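Hypothetical protein (Bacteroides eggerthii, PDB 4JGL) is of unknown function but folds as a streptavidin-like antiparallel beta structure with two extra alpha helices and carries bound calcium. Local coordinates at residues A[65-70]-A[87-92]; A[97-102]-A[157-162]; A[43-48]-A[145-150]; A[24-29]-A[136-141]. One frame throughout, in Å; residues are numbered along the deposited sequence.

Contact 1 of 4, residues A[65-70]-A[87-92]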
loop_
_atom_site.group_PDB
_atom_site.type_symbol
_atom_site.label_atom_id
_atom_site.label_comp_id
_atom_site.label_asym_id
_atom_site.label_seq_id
_atom_site.Cartn_x
_atom_site.Cartn_y
_atom_site.Cartn_z
ATOM N N TYR A 65 9.025 7.407 -4.965
ATOM C CA TYR A 65 8.059 6.461 -4.413
ATOM C C TYR A 65 8.612 5.049 -4.420
ATOM O O TYR A 65 9.243 4.608 -5.398
ATOM C CB TYR A 65 6.762 6.450 -5.185
ATOM C CG TYR A 65 6.020 7.753 -5.215
ATOM C CD1 TYR A 65 5.931 8.556 -4.110
ATOM C CD2 TYR A 65 5.349 8.144 -6.354
ATOM C CE1 TYR A 65 5.247 9.786 -4.137
ATOM C CE2 TYR A 65 4.630 9.342 -6.389
ATOM C CZ TYR A 65 4.605 10.151 -5.274
ATOM O OH TYR A 65 3.913 11.348 -5.274
ATOM N N GLY A 66 8.372 4.347 -3.324
ATOM C CA GLY A 66 8.706 2.940 -3.199
ATOM C C GLY A 66 7.409 2.188 -2.977
ATOM O O GLY A 66 6.706 2.439 -2.008
ATOM N N ILE A 67 7.076 1.317 -3.904
ATOM C CA ILE A 67 5.800 0.629 -3.883
ATOM C C ILE A 67 5.988 -0.876 -3.807
ATOM O O ILE A 67 6.544 -1.508 -4.711
ATOM C CB ILE A 67 4.939 0.988 -5.095
ATOM C CG1 ILE A 67 4.862 2.511 -5.247
ATOM C CG2 ILE A 67 3.541 0.363 -4.945
ATOM C CD1 ILE A 67 4.139 2.961 -6.470
ATOM N N ASN A 68 5.533 -1.449 -2.713
ATOM C CA ASN A 68 5.480 -2.899 -2.613
ATOM C C ASN A 68 4.179 -3.413 -3.232
ATOM O O ASN A 68 3.092 -2.919 -2.896
ATOM C CB ASN A 68 5.589 -3.355 -1.148
ATOM C CG ASN A 68 7.037 -3.492 -0.657
ATOM O OD1 ASN A 68 7.940 -3.810 -1.424
ATOM N ND2 ASN A 68 7.253 -3.255 0.645
ATOM N N ILE A 69 4.311 -4.377 -4.136
ATOM C CA ILE A 69 3.175 -5.110 -4.686
ATOM C C ILE A 69 3.112 -6.417 -3.918
ATOM O O ILE A 69 4.017 -7.267 -4.015
ATOM C CB ILE A 69 3.330 -5.407 -6.178
ATOM C CG1 ILE A 69 3.445 -4.122 -6.998
ATOM C CG2 ILE A 69 2.115 -6.220 -6.658
ATOM C CD1 ILE A 69 3.906 -4.377 -8.442
ATOM N N TYR A 70 2.076 -6.549 -3.100
ATOM C CA TYR A 70 1.743 -7.770 -2.375
ATOM C C TYR A 70 0.643 -8.481 -3.131
ATOM O O TYR A 70 -0.238 -7.833 -3.709
ATOM C CB TYR A 70 1.195 -7.461 -0.966
ATOM C CG TYR A 70 2.205 -6.917 0.020
ATOM C CD1 TYR A 70 2.514 -5.563 0.116
ATOM C CD2 TYR A 70 2.808 -7.760 0.925
ATOM C CE1 TYR A 70 3.436 -5.120 1.062
ATOM C CE2 TYR A 70 3.710 -7.323 1.836
ATOM C CZ TYR A 70 4.047 -6.013 1.905
ATOM O OH TYR A 70 4.966 -5.583 2.860
ATOM N N VAL A 87 8.664 -1.745 -6.549
ATOM C CA VAL A 87 8.854 -0.812 -7.632
ATOM C C VAL A 87 9.337 0.494 -7.060
ATOM O O VAL A 87 8.741 1.018 -6.120
ATOM C CB VAL A 87 7.553 -0.560 -8.388
ATOM C CG1 VAL A 87 7.768 0.414 -9.544
ATOM C CG2 VAL A 87 6.957 -1.871 -8.887
HETATM N N MSE A 88 10.420 1.025 -7.605
HETATM C CA MSE A 88 10.958 2.301 -7.177
HETATM C C MSE A 88 10.792 3.289 -8.327
HETATM O O MSE A 88 11.114 2.972 -9.468
HETATM C CB MSE A 88 12.420 2.109 -6.772
HETATM C CG MSE A 88 13.075 3.274 -6.051
HETATM SE SE MSE A 88 14.819 2.766 -5.225
HETATM C CE MSE A 88 15.876 2.664 -6.851
ATOM N N ILE A 89 10.269 4.475 -8.012
ATOM C CA ILE A 89 9.987 5.513 -8.988
ATOM C C ILE A 89 10.696 6.785 -8.545
ATOM O O ILE A 89 10.320 7.373 -7.534
ATOM C CB ILE A 89 8.484 5.777 -9.154
ATOM C CG1 ILE A 89 7.762 4.468 -9.475
ATOM C CG2 ILE A 89 8.248 6.828 -10.233
ATOM C CD1 ILE A 89 6.257 4.581 -9.710
ATOM N N VAL A 90 11.755 7.148 -9.254
ATOM C CA VAL A 90 12.662 8.197 -8.821
ATOM C C VAL A 90 12.639 9.346 -9.821
ATOM O O VAL A 90 13.055 9.159 -10.954
ATOM C CB VAL A 90 14.109 7.675 -8.658
ATOM C CG1 VAL A 90 15.030 8.785 -8.203
ATOM C CG2 VAL A 90 14.157 6.529 -7.666
ATOM N N PRO A 91 12.184 10.537 -9.406
ATOM C CA PRO A 91 12.222 11.678 -10.308
ATOM C C PRO A 91 13.635 12.146 -10.609
ATOM O O PRO A 91 14.501 12.145 -9.733
ATOM C CB PRO A 91 11.444 12.756 -9.545
ATOM C CG PRO A 91 10.595 12.040 -8.596
ATOM C CD PRO A 91 11.368 10.795 -8.207
ATOM N N ARG A 92 13.845 12.538 -11.862
ATOM C CA ARG A 92 15.103 13.122 -12.293
ATOM C C ARG A 92 14.833 14.392 -13.100
ATOM O O ARG A 92 13.689 14.702 -13.450
ATOM C CB ARG A 92 15.879 12.113 -13.127
ATOM C CG ARG A 92 16.353 10.914 -12.354
ATOM C CD ARG A 92 17.390 11.295 -11.322
ATOM N NE ARG A 92 17.912 10.137 -10.604
ATOM C CZ ARG A 92 18.310 10.146 -9.339
ATOM N NH1 ARG A 92 18.257 11.258 -8.606
ATOM N NH2 ARG A 92 18.771 9.034 -8.783
#
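Tyr65 faces Ile89 and Ile67 faces Val87 across an antiparallel beta hairpin, strands 64-75 and 78-92 of the streptavidin-like sheet. The two short segments run at 165° with their axes 4.8 Å apart. Backbone bonding comes in two reciprocal pairs. Tyr65 N donates to Ile89 O and Ile89 N returns to Tyr65 O, while Ile67 N reaches Val87 O at 2.8 Å in a nearly straight bond (170°), matched by Val87 N to Ile67 O. Between them Gly66 and Met88 (selenomethionine) form a non-hydrogen-bonded pair, flanked by two CA-H...O contacts: Met88 CA lies 3.4 Å from Tyr65 O, and Gly66 CA 3.5 Å from Val87 O. Apolar contacts gather on the face that carries Tyr65, Ile67, Val87 and Ile89, the face packed against helix 158-165 through Phe160 and Leu163. There Tyr65 and Ile89 meet only at CB level, 4.4 Å between the two CB atoms. Ile67 and Ile89 touch by their terminal methyls, CD1 to CD1 at 4.2 Å. Further along, a nearly extended chi2 (167°) carries CD1 of Ile69 to 4.0 Å from Val87 CG2.

Contact 2 of 4, residues A[97-102]-A[157-162]. With EDO (1,2-ethanediol), chain E.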
loop_
_atom_site.group_PDB
_atom_site.type_symbol
_atom_site.label_atom_id
_atom_site.label_comp_id
_atom_site.label_asym_id
_atom_site.label_seq_id
_atom_site.Cartn_x
_atom_site.Cartn_y
_atom_site.Cartn_z
ATOM N N LEU A 97 11.307 10.160 -15.065
ATOM C CA LEU A 97 11.201 9.201 -13.951
ATOM C C LEU A 97 12.044 7.987 -14.242
ATOM O O LEU A 97 12.027 7.458 -15.349
ATOM C CB LEU A 97 9.777 8.726 -13.770
ATOM C CG LEU A 97 8.718 9.769 -13.468
ATOM C CD1 LEU A 97 7.373 9.076 -13.446
ATOM C CD2 LEU A 97 9.037 10.492 -12.180
ATOM N N GLU A 98 12.802 7.538 -13.243
ATOM C CA GLU A 98 13.468 6.262 -13.302
ATOM C C GLU A 98 12.597 5.231 -12.580
ATOM O O GLU A 98 12.314 5.378 -11.386
ATOM C CB GLU A 98 14.839 6.324 -12.630
ATOM C CG GLU A 98 15.798 7.285 -13.272
ATOM C CD GLU A 98 17.136 7.362 -12.562
ATOM O OE1 GLU A 98 17.312 6.808 -11.465
ATOM O OE2 GLU A 98 18.027 8.029 -13.090
ATOM N N ILE A 99 12.225 4.173 -13.279
ATOM C CA ILE A 99 11.372 3.132 -12.731
ATOM C C ILE A 99 12.136 1.814 -12.762
ATOM O O ILE A 99 12.605 1.378 -13.819
ATOM C CB ILE A 99 10.032 3.013 -13.467
ATOM C CG1 ILE A 99 9.251 4.321 -13.352
ATOM C CG2 ILE A 99 9.208 1.886 -12.885
ATOM C CD1 ILE A 99 7.922 4.355 -14.087
ATOM N N THR A 100 12.293 1.205 -11.590
ATOM C CA THR A 100 13.003 -0.056 -11.464
ATOM C C THR A 100 12.183 -1.014 -10.621
ATOM O O THR A 100 11.396 -0.580 -9.767
ATOM C CB THR A 100 14.397 0.115 -10.880
ATOM O OG1 THR A 100 14.310 0.698 -9.584
ATOM C CG2 THR A 100 15.279 0.956 -11.775
ATOM N N ILE A 101 12.373 -2.299 -10.868
ATOM C CA ILE A 101 11.596 -3.337 -10.238
ATOM C C ILE A 101 12.518 -4.415 -9.663
ATOM O O ILE A 101 13.494 -4.798 -10.315
ATOM C CB ILE A 101 10.599 -3.947 -11.243
ATOM C CG1 ILE A 101 9.721 -2.852 -11.881
ATOM C CG2 ILE A 101 9.785 -5.034 -10.597
ATOM C CD1 ILE A 101 9.060 -3.266 -13.234
ATOM N N LYS A 102 12.227 -4.854 -8.439
ATOM C CA LYS A 102 12.967 -5.907 -7.738
ATOM C C LYS A 102 11.955 -6.932 -7.217
ATOM O O LYS A 102 10.850 -6.574 -6.817
ATOM C CB LYS A 102 13.741 -5.339 -6.525
ATOM C CG LYS A 102 14.852 -4.341 -6.834
ATOM C CD LYS A 102 16.222 -5.009 -6.858
ATOM C CE LYS A 102 17.315 -4.067 -6.358
ATOM N NZ LYS A 102 18.574 -4.790 -5.966
ATOM N N CYS A 157 4.669 6.440 -16.657
ATOM C CA CYS A 157 4.652 5.301 -15.738
ATOM C C CYS A 157 4.181 4.005 -16.347
ATOM O O CYS A 157 3.820 3.087 -15.633
ATOM C CB CYS A 157 3.788 5.623 -14.525
ATOM S SG CYS A 157 4.537 6.875 -13.521
ATOM N N ALA A 158 4.237 3.890 -17.665
ATOM C CA ALA A 158 3.863 2.644 -18.311
ATOM C C ALA A 158 4.540 1.412 -17.745
ATOM O O ALA A 158 3.923 0.378 -17.584
ATOM C CB ALA A 158 4.118 2.731 -19.817
ATOM N N GLU A 159 5.818 1.515 -17.407
ATOM C CA GLU A 159 6.537 0.377 -16.862
ATOM C C GLU A 159 5.865 -0.127 -15.581
ATOM O O GLU A 159 5.801 -1.326 -15.314
ATOM C CB GLU A 159 7.974 0.809 -16.582
ATOM C CG GLU A 159 8.930 -0.289 -16.282
ATOM C CD GLU A 159 10.398 0.165 -16.315
ATOM O OE1 GLU A 159 10.712 1.325 -16.680
ATOM O OE2 GLU A 159 11.250 -0.667 -15.960
ATOM N N PHE A 160 5.380 0.817 -14.770
ATOM C CA PHE A 160 4.661 0.471 -13.541
ATOM C C PHE A 160 3.260 -0.068 -13.808
ATOM O O PHE A 160 2.889 -1.101 -13.273
ATOM C CB PHE A 160 4.630 1.700 -12.623
ATOM C CG PHE A 160 3.780 1.557 -11.379
ATOM C CD1 PHE A 160 3.908 0.479 -10.517
ATOM C CD2 PHE A 160 2.884 2.539 -11.059
ATOM C CE1 PHE A 160 3.163 0.407 -9.356
ATOM C CE2 PHE A 160 2.142 2.460 -9.902
ATOM C CZ PHE A 160 2.261 1.380 -9.073
ATOM N N LYS A 161 2.503 0.637 -14.630
ATOM C CA LYS A 161 1.153 0.219 -14.998
ATOM C C LYS A 161 1.181 -1.181 -15.598
ATOM O O LYS A 161 0.382 -2.036 -15.227
ATOM C CB LYS A 161 0.538 1.212 -15.978
ATOM C CG LYS A 161 -0.923 0.900 -16.357
ATOM C CD LYS A 161 -1.498 1.929 -17.324
ATOM C CE LYS A 161 -2.998 1.729 -17.575
ATOM N NZ LYS A 161 -3.333 0.331 -17.843
ATOM N N ASN A 162 2.135 -1.419 -16.497
ATOM C CA ASN A 162 2.223 -2.716 -17.174
ATOM C C ASN A 162 2.596 -3.832 -16.222
ATOM O O ASN A 162 2.075 -4.927 -16.311
ATOM C CB ASN A 162 3.226 -2.680 -18.334
ATOM C CG ASN A 162 2.779 -1.780 -19.482
ATOM O OD1 ASN A 162 1.611 -1.417 -19.589
ATOM N ND2 ASN A 162 3.726 -1.400 -20.339
HETATM C C1 EDO E . -4.335 -0.388 -12.551
HETATM O O1 EDO E . -5.662 0.147 -12.633
HETATM C C2 EDO E . -3.545 0.168 -13.721
HETATM O O2 EDO E . -4.151 -0.273 -14.941
#
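Ile99 and Glu159 mark the nearest approach of the two backbones, CA to CA 6.9 Å, where strand 97-102 runs beside helix 158-162 with axes 8.8 Å apart and 31° between their directions. Helix 158-165, one of the two added to the streptavidin-like fold, lies on the sheet here. No hydrogen bond spans the pair. Cys157, at the N-cap position, offers its O to Lys161 N, opening the helix. Ile99 carries most of the packing: its CD1 rests 3.8 Å from Cys157 CA, and its CG2 lies 4.0 Å from Glu159 CG. These two side chains pass alongside with their ends pointing opposite ways. CG of Glu159 stands anti to its backbone N (chi1 -168°) and the chain continues extended; OE2 comes 3.3 Å from Ile99 O, two acceptors with no bond between them. Leu97 CD1 presses on Cys157 SG at 3.6 Å, and Ile101 CD1 lies more loosely, 4.3 Å from Glu159 CG. On another side of the helix, Lys161 NZ bonds O2 of a 1,2-ethanediol at 3.1 Å and forms a salt bridge with Asp165. An alanine in place of Lys161 would probably leave the Asp165 carboxylate without this cationic mate and the diol without its amine donor. Leu97 and Ile99 also touch Ile89 and Val87 of strand 78-92, while Cys157 and Phe160 lean on Leu151 of helix 142-153.

Contact 3 of 4, residues A[43-48]-A[145-150]; sequences PDYGYL and RYKFED
Tyr47, Phe148 and Tyr45 carry most of this contact, in which helix 142-153, one of two added to the streptavidin-like fold, crosses strand 44-49 of the sheet, the short segments at -74°. Tyr47 CB sits over the centre of the Phe148 ring, 3.5 Å from its centroid, and Phe148 CB returns the contact over the Tyr47 ring, offset toward the rim. CG of Tyr47 is anti to its backbone N; the ring planes are only 21° apart, but their displacement leaves little face-to-face overlap. Phe148 CE2 also meets Tyr45 CB at 3.6 Å. Lys147 CD lies over the centre of the Tyr45 ring; Lys147 NZ bonds Tyr65 OH and a water that also contacts Tyr45 OH. Tyr47 OH donates to Glu149 OE2 at 2.6 Å, on the anti lone pair. A phenylalanine in place of Tyr47 would probably leave Glu149 OE2 without this donor and its carboxylate freer to turn. Within the helix, Arg145 NH1 makes a bent salt bridge to Glu149 OE1, met on its syn side, so both oxygens are held and the carboxylate probably stays ionised.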
loop_
_atom_site.group_PDB
_atom_site.type_symbol
_atom_site.label_atom_id
_atom_site.label_comp_id
_atom_site.label_asym_id
_atom_site.label_seq_id
_atom_site.Cartn_x
_atom_site.Cartn_y
_atom_site.Cartn_z
ATOM N N PRO A 43 1.760 9.340 6.880
ATOM C CA PRO A 43 1.270 8.083 6.399
ATOM C C PRO A 43 1.998 7.541 5.156
ATOM O O PRO A 43 2.534 8.263 4.340
ATOM C CB PRO A 43 -0.156 8.426 6.017
ATOM C CG PRO A 43 -0.060 9.845 5.502
ATOM C CD PRO A 43 1.038 10.491 6.299
ATOM N N ASP A 44 2.032 6.233 5.078
ATOM C CA ASP A 44 2.198 5.562 3.807
ATOM C C ASP A 44 0.818 5.464 3.163
ATOM O O ASP A 44 -0.173 5.922 3.734
ATOM C CB ASP A 44 2.814 4.192 4.045
ATOM C CG ASP A 44 4.337 4.233 4.059
ATOM O OD1 ASP A 44 4.918 5.351 4.083
ATOM O OD2 ASP A 44 4.941 3.145 4.045
ATOM N N TYR A 45 0.754 4.864 1.988
ATOM C CA TYR A 45 -0.480 4.807 1.242
ATOM C C TYR A 45 -0.725 3.379 0.814
ATOM O O TYR A 45 0.209 2.699 0.360
ATOM C CB TYR A 45 -0.383 5.699 -0.007
ATOM C CG TYR A 45 0.044 7.102 0.313
ATOM C CD1 TYR A 45 1.387 7.442 0.449
ATOM C CD2 TYR A 45 -0.898 8.060 0.568
ATOM C CE1 TYR A 45 1.772 8.731 0.765
ATOM C CE2 TYR A 45 -0.540 9.369 0.884
ATOM C CZ TYR A 45 0.787 9.688 1.002
ATOM O OH TYR A 45 1.171 10.976 1.313
ATOM N N GLY A 46 -1.964 2.937 0.898
ATOM C CA GLY A 46 -2.325 1.631 0.440
ATOM C C GLY A 46 -3.368 1.619 -0.653
ATOM O O GLY A 46 -4.197 2.517 -0.738
ATOM N N TYR A 47 -3.383 0.533 -1.416
ATOM C CA TYR A 47 -4.329 0.383 -2.516
ATOM C C TYR A 47 -4.698 -1.074 -2.652
ATOM O O TYR A 47 -3.837 -1.896 -2.960
ATOM C CB TYR A 47 -3.706 0.912 -3.809
ATOM C CG TYR A 47 -4.630 1.149 -4.967
ATOM C CD1 TYR A 47 -5.575 2.150 -4.960
ATOM C CD2 TYR A 47 -4.513 0.418 -6.118
ATOM C CE1 TYR A 47 -6.375 2.399 -6.064
ATOM C CE2 TYR A 47 -5.319 0.645 -7.206
ATOM C CZ TYR A 47 -6.233 1.637 -7.188
ATOM O OH TYR A 47 -7.018 1.841 -8.308
ATOM N N LEU A 48 -5.953 -1.385 -2.383
ATOM C CA LEU A 48 -6.449 -2.758 -2.466
ATOM C C LEU A 48 -7.142 -2.953 -3.810
ATOM O O LEU A 48 -7.997 -2.149 -4.175
ATOM C CB LEU A 48 -7.411 -3.067 -1.319
ATOM C CG LEU A 48 -7.820 -4.520 -1.135
ATOM C CD1 LEU A 48 -6.690 -5.294 -0.516
ATOM C CD2 LEU A 48 -9.070 -4.604 -0.270
ATOM N N ARG A 145 -6.477 7.011 -2.858
ATOM C CA ARG A 145 -6.902 6.386 -4.096
ATOM C C ARG A 145 -6.530 7.254 -5.299
ATOM O O ARG A 145 -6.014 6.768 -6.288
ATOM C CB ARG A 145 -8.410 6.099 -4.075
ATOM C CG ARG A 145 -8.900 5.464 -5.357
ATOM C CD ARG A 145 -10.330 4.994 -5.295
ATOM N NE ARG A 145 -11.300 6.070 -5.164
ATOM C CZ ARG A 145 -11.805 6.773 -6.176
ATOM N NH1 ARG A 145 -11.383 6.607 -7.431
ATOM N NH2 ARG A 145 -12.756 7.660 -5.931
ATOM N N TYR A 146 -6.822 8.543 -5.224
ATOM C CA TYR A 146 -6.502 9.439 -6.326
ATOM C C TYR A 146 -5.013 9.420 -6.640
ATOM O O TYR A 146 -4.612 9.479 -7.811
ATOM C CB TYR A 146 -6.916 10.877 -6.072
ATOM C CG TYR A 146 -8.329 11.126 -5.660
ATOM C CD1 TYR A 146 -9.378 10.308 -6.064
ATOM C CD2 TYR A 146 -8.626 12.211 -4.868
ATOM C CE1 TYR A 146 -10.683 10.580 -5.637
ATOM C CE2 TYR A 146 -9.887 12.479 -4.460
ATOM C CZ TYR A 146 -10.921 11.677 -4.846
ATOM O OH TYR A 146 -12.201 11.978 -4.399
ATOM N N LYS A 147 -4.185 9.350 -5.604
ATOM C CA LYS A 147 -2.732 9.367 -5.767
ATOM C C LYS A 147 -2.265 8.153 -6.555
ATOM O O LYS A 147 -1.490 8.267 -7.500
ATOM C CB LYS A 147 -2.054 9.450 -4.404
ATOM C CG LYS A 147 -0.562 9.646 -4.444
ATOM C CD LYS A 147 -0.015 9.692 -3.014
ATOM C CE LYS A 147 1.432 10.119 -2.936
ATOM N NZ LYS A 147 1.667 11.534 -3.311
ATOM N N PHE A 148 -2.726 6.972 -6.183
ATOM C CA PHE A 148 -2.368 5.781 -6.927
ATOM C C PHE A 148 -2.883 5.831 -8.373
ATOM O O PHE A 148 -2.170 5.456 -9.310
ATOM C CB PHE A 148 -2.922 4.504 -6.271
ATOM C CG PHE A 148 -2.059 3.956 -5.161
ATOM C CD1 PHE A 148 -0.990 3.145 -5.452
ATOM C CD2 PHE A 148 -2.342 4.215 -3.841
ATOM C CE1 PHE A 148 -0.215 2.609 -4.437
ATOM C CE2 PHE A 148 -1.544 3.693 -2.819
ATOM C CZ PHE A 148 -0.509 2.874 -3.123
ATOM N N GLU A 149 -4.130 6.252 -8.539
ATOM C CA GLU A 149 -4.735 6.196 -9.864
ATOM C C GLU A 149 -4.090 7.208 -10.809
ATOM O O GLU A 149 -3.918 6.934 -12.002
ATOM C CB GLU A 149 -6.251 6.295 -9.753
ATOM C CG GLU A 149 -6.767 5.018 -9.082
ATOM C CD GLU A 149 -8.228 4.955 -8.744
ATOM O OE1 GLU A 149 -8.931 5.991 -8.808
ATOM O OE2 GLU A 149 -8.680 3.838 -8.354
ATOM N N ASP A 150 -3.695 8.354 -10.288
ATOM C CA ASP A 150 -2.943 9.323 -11.088
ATOM C C ASP A 150 -1.589 8.760 -11.509
ATOM O O ASP A 150 -1.160 8.930 -12.654
ATOM C CB ASP A 150 -2.742 10.616 -10.304
ATOM C CG ASP A 150 -1.926 11.618 -11.034
ATOM O OD1 ASP A 150 -2.491 12.244 -11.946
ATOM O OD2 ASP A 150 -0.731 11.785 -10.695
HETATM O O HOH W 1 3.378 11.803 -0.817
#

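Contact 4 of 4, residues A[24-29]-A[136-141]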
loop_
_atom_site.group_PDB
_atom_site.type_symbol
_atom_site.label_atom_id
_atom_site.label_comp_id
_atom_site.label_asym_id
_atom_site.label_seq_id
_atom_site.Cartn_x
_atom_site.Cartn_y
_atom_site.Cartn_z
ATOM N N TYR A 24 -6.154 3.840 0.893
ATOM C CA TYR A 24 -5.983 3.952 2.334
ATOM C C TYR A 24 -4.825 4.833 2.672
ATOM O O TYR A 24 -3.763 4.773 2.021
ATOM C CB TYR A 24 -5.732 2.582 2.987
ATOM C CG TYR A 24 -6.820 1.600 2.687
ATOM C CD1 TYR A 24 -7.983 1.578 3.439
ATOM C CD2 TYR A 24 -6.709 0.735 1.625
ATOM C CE1 TYR A 24 -9.018 0.703 3.129
ATOM C CE2 TYR A 24 -7.745 -0.104 1.285
ATOM C CZ TYR A 24 -8.873 -0.154 2.055
ATOM O OH TYR A 24 -9.905 -0.995 1.732
ATOM N N LEU A 25 -4.982 5.633 3.730
ATOM C CA LEU A 25 -3.828 6.162 4.418
ATOM C C LEU A 25 -3.369 5.143 5.454
ATOM O O LEU A 25 -4.181 4.426 6.039
ATOM C CB LEU A 25 -4.176 7.471 5.118
ATOM C CG LEU A 25 -4.450 8.637 4.172
ATOM C CD1 LEU A 25 -4.952 9.879 4.951
ATOM C CD2 LEU A 25 -3.257 8.966 3.304
HETATM N N MSE A 26 -2.051 5.065 5.651
HETATM C CA MSE A 26 -1.432 4.026 6.468
HETATM C C MSE A 26 -0.481 4.649 7.492
HETATM O O MSE A 26 0.743 4.557 7.363
HETATM C CB MSE A 26 -0.676 3.015 5.610
HETATM C CG MSE A 26 -1.555 2.317 4.555
HETATM SE SE MSE A 26 -0.652 0.946 3.670
HETATM C CE MSE A 26 -0.383 -0.265 5.210
ATOM N N PRO A 27 -1.045 5.277 8.524
ATOM C CA PRO A 27 -0.201 5.731 9.631
ATOM C C PRO A 27 0.297 4.505 10.409
ATOM O O PRO A 27 -0.346 3.451 10.409
ATOM C CB PRO A 27 -1.168 6.562 10.474
ATOM C CG PRO A 27 -2.488 5.939 10.229
ATOM C CD PRO A 27 -2.468 5.503 8.770
ATOM N N ALA A 28 1.428 4.670 11.083
ATOM C CA ALA A 28 2.012 3.664 11.943
ATOM C C ALA A 28 2.017 4.197 13.368
ATOM O O ALA A 28 2.530 5.266 13.620
ATOM C CB ALA A 28 3.434 3.293 11.504
ATOM N N ILE A 29 1.452 3.421 14.291
ATOM C CA ILE A 29 1.216 3.853 15.685
ATOM C C ILE A 29 1.644 2.741 16.634
ATOM O O ILE A 29 1.467 1.565 16.331
ATOM C CB ILE A 29 -0.279 4.162 15.871
ATOM C CG1 ILE A 29 -0.706 5.220 14.868
ATOM C CG2 ILE A 29 -0.614 4.602 17.298
ATOM C CD1 ILE A 29 -2.194 5.473 14.797
ATOM N N TYR A 136 0.810 -0.679 11.518
ATOM C CA TYR A 136 0.196 0.037 10.422
ATOM C C TYR A 136 -1.315 -0.131 10.478
ATOM O O TYR A 136 -1.829 -1.220 10.721
ATOM C CB TYR A 136 0.706 -0.486 9.081
ATOM C CG TYR A 136 2.042 0.073 8.688
ATOM C CD1 TYR A 136 2.160 1.370 8.209
ATOM C CD2 TYR A 136 3.194 -0.688 8.779
ATOM C CE1 TYR A 136 3.396 1.917 7.855
ATOM C CE2 TYR A 136 4.426 -0.163 8.409
ATOM C CZ TYR A 136 4.522 1.139 7.953
ATOM O OH TYR A 136 5.769 1.650 7.628
ATOM N N TYR A 137 -2.021 0.953 10.219
ATOM C CA TYR A 137 -3.453 0.946 10.036
ATOM C C TYR A 137 -3.793 1.159 8.576
ATOM O O TYR A 137 -2.988 1.696 7.809
ATOM C CB TYR A 137 -4.091 2.063 10.860
ATOM C CG TYR A 137 -4.047 1.822 12.358
ATOM C CD1 TYR A 137 -2.855 1.891 13.075
ATOM C CD2 TYR A 137 -5.199 1.532 13.066
ATOM C CE1 TYR A 137 -2.830 1.707 14.448
ATOM C CE2 TYR A 137 -5.173 1.351 14.435
ATOM C CZ TYR A 137 -3.988 1.454 15.116
ATOM O OH TYR A 137 -4.008 1.247 16.488
ATOM N N LEU A 138 -5.003 0.744 8.202
ATOM C CA LEU A 138 -5.593 1.111 6.911
ATOM C C LEU A 138 -6.783 1.992 7.241
ATOM O O LEU A 138 -7.773 1.544 7.809
ATOM C CB LEU A 138 -6.059 -0.117 6.123
ATOM C CG LEU A 138 -5.015 -1.142 5.726
ATOM C CD1 LEU A 138 -5.630 -2.279 4.939
ATOM C CD2 LEU A 138 -3.914 -0.527 4.932
ATOM N N CYS A 139 -6.712 3.263 6.846
ATOM C CA CYS A 139 -7.783 4.236 7.001
ATOM C C CYS A 139 -8.312 4.582 5.630
ATOM O O CYS A 139 -7.572 5.114 4.796
ATOM C CB CYS A 139 -7.266 5.487 7.712
ATOM S SG CYS A 139 -6.518 5.174 9.327
ATOM N N GLY A 140 -9.568 4.250 5.357
ATOM C CA GLY A 140 -10.112 4.523 4.027
ATOM C C GLY A 140 -9.982 5.987 3.668
ATOM O O GLY A 140 -10.270 6.861 4.486
ATOM N N ASP A 141 -9.556 6.272 2.450
ATOM C CA ASP A 141 -9.223 7.629 2.064
ATOM C C ASP A 141 -9.326 7.793 0.566
ATOM O O ASP A 141 -8.728 7.027 -0.177
ATOM C CB ASP A 141 -7.809 7.974 2.535
ATOM C CG ASP A 141 -7.511 9.440 2.421
ATOM O OD1 ASP A 141 -8.037 10.240 3.225
ATOM O OD2 ASP A 141 -6.758 9.808 1.520
#
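Leu25 paired with Cys139, and Ala28 with Tyr136, belong to an antiparallel strand pairing that joins the first strand, 22-29, to the last, 135-140, the seam that closes the streptavidin-like barrel. Leu25 and Cys139 exchange two backbone bonds, Cys139 N reaching Leu25 O at 2.9 Å. Two residues on, past the break in strand 22-29, Tyr137 N bonds Pro27 O at 3.0 Å nearly along the C=O axis. Met26 CA makes a CA-H...O contact with Tyr137 O at 3.1 Å. Met26 (selenomethionine) lies beside Leu138, pointing the same way, and the bend at chi3 (65°) brings its CE 3.6 Å from Leu138 CD2. The Tyr136 ring takes Ala28 CB over one face, offset toward the rim, with CE1 at 3.9 Å from it, and has Met26 O at its edge in plane. Ile29 crosses Tyr137 at about a right angle, its CB 3.8 Å from Tyr137 CE1. Toward the other end, Leu25 CD1 meets Asp141 OD1 at 3.6 Å, while Asp141 OD2 caps helix 142-153 through Ala144 N. Tyr24 CD1 packs on Leu138 CB at 3.7 Å. The hydroxyls of Tyr137 (to Ala31 O and Phe34 N) and Tyr24 (to Ser22) find partners outside the pairing, so the strands are joined by main-chain bonds and apolar side-chain packing.

Overall arrangement
All four contacts reach one curled antiparallel sheet. Along the chain, contact 4 opens first, then contact 3; contact 1 opens and closes before contact 2 begins, and contacts 4, 3 and 2 close in that order, so these three cross one another. Contacts 1 and 2, centres 8 Å apart, sit on neighbouring strands, 78-92 and 96-103. Contacts 1 and 3, 12 Å apart, touch through Tyr65 OH and Lys147 NZ; contacts 3 and 4, 11 Å apart, meet where strand 44-49 bonds strand 22-29. Contacts 2 and 4 are farthest apart, about 25 Å. The two C-terminal helices pack back onto strands much earlier in the chain, 142-153 in contact 3 and 158-165 in contact 2.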